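Local coordinates for putative type III secretion protein YscO (Vibrio parahaemolyticus, PDB 4MH6) that is of unknown function but, as a YscO-family protein, probably serves the type III secretion apparatus as a long helical hairpin, at residues Ile32-Val44 against Lys131-Glu143. Sequence-based numbering, arbitrary orientation. Where two conformers were deposited one is given.
Sequences IKKIRADRADKAV and KQQEALQAHKTKE. With PO4 (phosphate ion), chain C.
Ala-37, Ala-40, Ala-135 and Ala-138 form the tight middle of the contact: Ala-40 CB lies 3.7 Å from Ala-135 CA. The CA atoms of Ala-37 and Ala-138 are 4.9 Å apart. Methyl side chains at these four positions let the local axes approach to 8.5 Å. Val-44 extends this apolar strip through CG2, which sits 4.1 Å from Ala-135 CB.

Beside it, His-139 lays one ring face over Ala-37 CB, a CH-pi contact 11° off the ring normal. Its NE2 donates in the ring plane to the syn lone pair of Asp-41 OD1 at 3.0 Å, and more weakly to OD2; carboxylate and ring are nearly coplanar, and the two bonds probably restrict ring rotation.

The segments run antiparallel at 160°, as the arms of an alpha-helical hairpin built from helices 18-84 and 90-167, in a chain with a predicted coiled coil.

At the Lys-33/Lys-142 end longer side chains meet. Bent at chi2 (-62°), Lys-33 puts CD 3.8 Å from Thr-141 CG2, and it also touches Phe-145; the side chains of exposed Lys-34 and Lys-142 cross, Lys-34 CG 3.9 Å from Lys-142 CD. Along the flank opposite His-139, one water donates to Lys-33 O and Ala-138 O, and another to Ala-40 O and Lys-131 O.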
loop_
_atom_site.group_PDB
_atom_site.type_symbol
_atom_site.label_atom_id
_atom_site.label_comp_id
_atom_site.label_asym_id
_atom_site.label_seq_id
_atom_site.Cartn_x
_atom_site.Cartn_y
_atom_site.Cartn_z
ATOM N N ILE A 32 -14.540 -16.447 -9.412
ATOM C CA ILE A 32 -13.231 -16.494 -8.740
ATOM C C ILE A 32 -12.407 -15.279 -9.110
ATOM O O ILE A 32 -11.793 -14.655 -8.241
ATOM C CB ILE A 32 -12.431 -17.773 -9.049
ATOM C CG1 ILE A 32 -13.144 -19.006 -8.455
ATOM C CG2 ILE A 32 -11.029 -17.659 -8.461
ATOM C CD1 ILE A 32 -12.512 -20.360 -8.753
ATOM N N LYS A 33 -12.400 -14.936 -10.391
ATOM C CA LYS A 33 -11.670 -13.750 -10.852
ATOM C C LYS A 33 -12.296 -12.439 -10.266
ATOM O O LYS A 33 -11.575 -11.503 -9.954
ATOM C CB LYS A 33 -11.680 -13.680 -12.383
ATOM C CG LYS A 33 -11.190 -14.923 -13.105
ATOM C CD LYS A 33 -9.751 -15.241 -12.787
ATOM C CE LYS A 33 -9.284 -16.416 -13.635
ATOM N NZ LYS A 33 -7.793 -16.574 -13.637
ATOM N N LYS A 34 -13.623 -12.371 -10.128
ATOM C CA LYS A 34 -14.242 -11.178 -9.540
ATOM C C LYS A 34 -13.804 -11.069 -8.101
ATOM O O LYS A 34 -13.501 -9.983 -7.600
ATOM C CB LYS A 34 -15.773 -11.205 -9.570
ATOM C CG LYS A 34 -16.382 -11.171 -10.955
ATOM C CD LYS A 34 -17.854 -10.799 -10.863
ATOM C CE LYS A 34 -18.515 -10.734 -12.231
ATOM N NZ LYS A 34 -19.893 -10.189 -12.146
ATOM N N ILE A 35 -13.811 -12.210 -7.432
ATOM C CA ILE A 35 -13.371 -12.285 -6.053
ATOM C C ILE A 35 -11.916 -11.844 -5.946
ATOM O O ILE A 35 -11.571 -11.116 -5.026
ATOM C CB ILE A 35 -13.500 -13.726 -5.502
ATOM C CG1 ILE A 35 -14.966 -14.091 -5.251
ATOM C CG2 ILE A 35 -12.737 -13.882 -4.195
ATOM C CD1 ILE A 35 -15.141 -15.568 -4.944
ATOM N N ARG A 36 -11.068 -12.279 -6.875
ATOM C CA ARG A 36 -9.651 -11.899 -6.807
ATOM C C ARG A 36 -9.466 -10.394 -7.063
ATOM O O ARG A 36 -8.561 -9.748 -6.509
ATOM C CB ARG A 36 -8.788 -12.721 -7.776
ATOM C CG ARG A 36 -8.774 -14.228 -7.504
ATOM C CD ARG A 36 -7.662 -14.919 -8.295
ATOM N NE ARG A 36 -7.552 -16.359 -7.996
ATOM C CZ ARG A 36 -7.699 -17.361 -8.863
ATOM N NH1 ARG A 36 -7.885 -17.141 -10.157
ATOM N NH2 ARG A 36 -7.582 -18.608 -8.432
ATOM N N ALA A 37 -10.333 -9.842 -7.907
ATOM C CA ALA A 37 -10.284 -8.434 -8.209
ATOM C C ALA A 37 -10.702 -7.634 -6.984
ATOM O O ALA A 37 -10.086 -6.624 -6.679
ATOM C CB ALA A 37 -11.180 -8.122 -9.386
ATOM N N ASP A 38 -11.733 -8.080 -6.267
ATOM C CA ASP A 38 -12.179 -7.343 -5.091
ATOM C C ASP A 38 -11.112 -7.369 -4.058
ATOM O O ASP A 38 -10.828 -6.354 -3.442
ATOM C CB ASP A 38 -13.474 -7.894 -4.517
ATOM C CG ASP A 38 -14.629 -7.799 -5.504
ATOM O OD1 ASP A 38 -14.421 -7.280 -6.630
ATOM O OD2 ASP A 38 -15.747 -8.251 -5.163
ATOM N N ARG A 39 -10.510 -8.541 -3.882
ATOM C CA ARG A 39 -9.433 -8.720 -2.919
ATOM C C ARG A 39 -8.282 -7.811 -3.273
ATOM O O ARG A 39 -7.645 -7.245 -2.388
ATOM C CB ARG A 39 -8.918 -10.145 -2.908
ATOM C CG ARG A 39 -9.902 -11.201 -2.467
ATOM C CD ARG A 39 -9.079 -12.303 -1.841
ATOM N NE ARG A 39 -9.822 -13.502 -1.456
ATOM C CZ ARG A 39 -9.674 -14.705 -2.013
ATOM N NH1 ARG A 39 -8.778 -14.911 -2.989
ATOM N NH2 ARG A 39 -10.400 -15.723 -1.552
ATOM N N ALA A 40 -8.015 -7.696 -4.572
ATOM C CA ALA A 40 -6.940 -6.831 -5.067
ATOM C C ALA A 40 -7.235 -5.352 -4.720
ATOM O O ALA A 40 -6.329 -4.640 -4.267
ATOM C CB ALA A 40 -6.737 -7.020 -6.578
ATOM N N ASP A 41 -8.494 -4.918 -4.942
ATOM C CA ASP A 41 -8.952 -3.561 -4.627
ATOM C C ASP A 41 -8.816 -3.278 -3.137
ATOM O O ASP A 41 -8.359 -2.224 -2.733
ATOM C CB ASP A 41 -10.418 -3.381 -5.015
ATOM C CG ASP A 41 -10.648 -3.381 -6.534
ATOM O OD1 ASP A 41 -9.673 -3.248 -7.308
ATOM O OD2 ASP A 41 -11.827 -3.489 -6.971
ATOM N N LYS A 42 -9.227 -4.238 -2.324
ATOM C CA LYS A 42 -9.167 -4.111 -0.887
ATOM C C LYS A 42 -7.729 -4.039 -0.442
ATOM O O LYS A 42 -7.410 -3.336 0.503
ATOM C CB LYS A 42 -9.875 -5.300 -0.221
ATOM C CG LYS A 42 -11.365 -5.404 -0.522
ATOM C CD LYS A 42 -12.105 -4.223 0.084
ATOM C CE LYS A 42 -13.574 -4.136 -0.334
ATOM N NZ LYS A 42 -14.136 -2.835 0.194
ATOM N N ALA A 43 -6.852 -4.775 -1.118
ATOM C CA ALA A 43 -5.431 -4.760 -0.747
ATOM C C ALA A 43 -4.877 -3.367 -1.024
ATOM O O ALA A 43 -3.994 -2.900 -0.319
ATOM C CB ALA A 43 -4.660 -5.810 -1.510
ATOM N N VAL A 44 -5.428 -2.703 -2.048
ATOM C CA VAL A 44 -5.031 -1.358 -2.379
ATOM C C VAL A 44 -5.536 -0.424 -1.301
ATOM O O VAL A 44 -4.771 0.385 -0.766
ATOM C CB VAL A 44 -5.596 -0.890 -3.725
ATOM C CG1 VAL A 44 -5.544 0.634 -3.844
ATOM C CG2 VAL A 44 -4.850 -1.541 -4.868
ATOM N N LYS A 131 0.571 -2.973 -5.718
ATOM C CA LYS A 131 -0.815 -3.359 -5.450
ATOM C C LYS A 131 -1.750 -2.847 -6.536
ATOM O O LYS A 131 -2.681 -3.541 -6.948
ATOM C CB LYS A 131 -1.266 -2.810 -4.100
ATOM C CG LYS A 131 -1.155 -3.727 -2.897
ATOM C CD LYS A 131 0.154 -4.442 -2.765
ATOM C CE LYS A 131 0.105 -5.401 -1.556
ATOM N NZ LYS A 131 0.011 -4.664 -0.231
ATOM N N GLN A 132 -1.499 -1.633 -6.995
ATOM C CA GLN A 132 -2.306 -1.045 -8.063
ATOM C C GLN A 132 -2.077 -1.786 -9.360
ATOM O O GLN A 132 -2.972 -1.941 -10.150
ATOM C CB GLN A 132 -1.940 0.420 -8.243
ATOM C CG GLN A 132 -2.343 1.242 -7.053
ATOM C CD GLN A 132 -1.775 2.618 -7.084
ATOM O OE1 GLN A 132 -0.702 2.842 -7.661
ATOM N NE2 GLN A 132 -2.458 3.559 -6.435
ATOM N N GLN A 133 -0.845 -2.217 -9.577
ATOM C CA GLN A 133 -0.533 -2.959 -10.766
ATOM C C GLN A 133 -1.280 -4.303 -10.748
ATOM O O GLN A 133 -1.821 -4.725 -11.765
ATOM C CB GLN A 133 0.986 -3.119 -10.915
ATOM C CG GLN A 133 1.672 -1.834 -11.353
ATOM C CD GLN A 133 3.214 -1.900 -11.370
ATOM O OE1 GLN A 133 3.847 -2.661 -10.618
ATOM N NE2 GLN A 133 3.824 -1.057 -12.206
ATOM N N GLU A 134 -1.322 -4.948 -9.588
ATOM C CA GLU A 134 -2.011 -6.216 -9.436
ATOM C C GLU A 134 -3.522 -6.049 -9.580
ATOM O O GLU A 134 -4.196 -6.879 -10.171
ATOM C CB GLU A 134 -1.665 -6.826 -8.094
ATOM C CG GLU A 134 -0.236 -7.302 -8.024
ATOM C CD GLU A 134 0.177 -7.735 -6.632
ATOM O OE1 GLU A 134 -0.622 -7.561 -5.678
ATOM O OE2 GLU A 134 1.324 -8.222 -6.483
ATOM N N ALA A 135 -4.044 -4.961 -9.030
ATOM C CA ALA A 135 -5.469 -4.679 -9.127
ATOM C C ALA A 135 -5.843 -4.466 -10.574
ATOM O O ALA A 135 -6.860 -4.963 -11.020
ATOM C CB ALA A 135 -5.829 -3.477 -8.305
ATOM N N LEU A 136 -5.027 -3.714 -11.309
ATOM C CA LEU A 136 -5.282 -3.472 -12.729
ATOM C C LEU A 136 -5.304 -4.803 -13.495
ATOM O O LEU A 136 -6.221 -5.065 -14.282
ATOM C CB LEU A 136 -4.226 -2.524 -13.312
ATOM C CG LEU A 136 -4.299 -1.065 -12.831
ATOM C CD1 LEU A 136 -3.054 -0.268 -13.209
ATOM C CD2 LEU A 136 -5.556 -0.380 -13.347
ATOM N N GLN A 137 -4.307 -5.648 -13.241
ATOM C CA GLN A 137 -4.221 -6.941 -13.903
ATOM C C GLN A 137 -5.406 -7.851 -13.524
ATOM O O GLN A 137 -5.952 -8.552 -14.375
ATOM C CB GLN A 137 -2.884 -7.612 -13.598
ATOM C CG GLN A 137 -2.692 -8.939 -14.315
ATOM C CD GLN A 137 -2.794 -8.827 -15.848
ATOM O OE1 GLN A 137 -3.657 -9.476 -16.494
ATOM N NE2 GLN A 137 -1.951 -7.969 -16.434
ATOM N N ALA A 138 -5.812 -7.820 -12.258
ATOM C CA ALA A 138 -6.929 -8.629 -11.807
ATOM C C ALA A 138 -8.175 -8.177 -12.534
ATOM O O ALA A 138 -9.035 -8.992 -12.894
ATOM C CB ALA A 138 -7.127 -8.483 -10.325
ATOM N N HIS A 139 -8.285 -6.868 -12.753
ATOM C CA HIS A 139 -9.452 -6.351 -13.465
ATOM C C HIS A 139 -9.410 -6.691 -14.947
ATOM O O HIS A 139 -10.444 -7.012 -15.514
ATOM C CB HIS A 139 -9.652 -4.854 -13.234
ATOM C CG HIS A 139 -10.323 -4.540 -11.937
ATOM N ND1 HIS A 139 -11.687 -4.645 -11.770
ATOM C CD2 HIS A 139 -9.830 -4.124 -10.747
ATOM C CE1 HIS A 139 -12.005 -4.316 -10.533
ATOM N NE2 HIS A 139 -10.897 -3.998 -9.890
ATOM N N LYS A 140 -8.230 -6.631 -15.570
ATOM C CA LYS A 140 -8.134 -6.963 -16.992
ATOM C C LYS A 140 -8.514 -8.413 -17.199
ATOM O O LYS A 140 -9.150 -8.765 -18.183
ATOM C CB LYS A 140 -6.738 -6.695 -17.553
ATOM C CG LYS A 140 -6.438 -5.217 -17.686
ATOM C CD LYS A 140 -5.065 -4.937 -18.275
ATOM C CE LYS A 140 -4.838 -3.429 -18.365
ATOM N NZ LYS A 140 -3.511 -3.035 -18.920
ATOM N N THR A 141 -8.142 -9.244 -16.235
ATOM C CA THR A 141 -8.419 -10.674 -16.287
ATOM C C THR A 141 -9.920 -10.955 -16.099
ATOM O O THR A 141 -10.488 -11.785 -16.787
ATOM C CB THR A 141 -7.554 -11.397 -15.233
ATOM O OG1 THR A 141 -6.157 -11.222 -15.564
ATOM C CG2 THR A 141 -7.909 -12.877 -15.166
ATOM N N LYS A 142 -10.545 -10.251 -15.159
ATOM C CA LYS A 142 -11.973 -10.376 -14.920
ATOM C C LYS A 142 -12.730 -10.054 -16.197
ATOM O O LYS A 142 -13.596 -10.814 -16.603
ATOM C CB LYS A 142 -12.434 -9.395 -13.834
ATOM C CG LYS A 142 -13.937 -9.437 -13.583
ATOM C CD LYS A 142 -14.444 -8.302 -12.700
ATOM C CE LYS A 142 -14.453 -6.965 -13.427
ATOM N NZ LYS A 142 -14.985 -5.858 -12.574
ATOM N N GLU A 143 -12.412 -8.912 -16.818
ATOM C CA GLU A 143 -13.101 -8.483 -18.039
ATOM C C GLU A 143 -12.923 -9.509 -19.145
ATOM O O GLU A 143 -13.820 -9.736 -19.944
ATOM C CB GLU A 143 -12.601 -7.117 -18.537
ATOM C CG GLU A 143 -12.644 -5.981 -17.522
ATOM C CD GLU A 143 -14.026 -5.697 -16.909
ATOM O OE1 GLU A 143 -15.062 -6.250 -17.371
ATOM O OE2 GLU A 143 -14.066 -4.885 -15.946
HETATM P P PO4 C . -2.937 7.153 -6.916
HETATM O O1 PO4 C . -2.206 6.329 -5.847
HETATM O O2 PO4 C . -3.658 8.249 -6.183
HETATM O O3 PO4 C . -1.930 7.761 -7.893
HETATM O O4 PO4 C . -3.984 6.349 -7.693
HETATM O O HOH W 1 -9.276 -11.342 -11.581
HETATM O O HOH W 2 -14.809 -7.055 -9.385
HETATM O O HOH W 3 -3.659 -5.398 -5.188
HETATM O O HOH W 4 -2.786 -4.345 1.261
#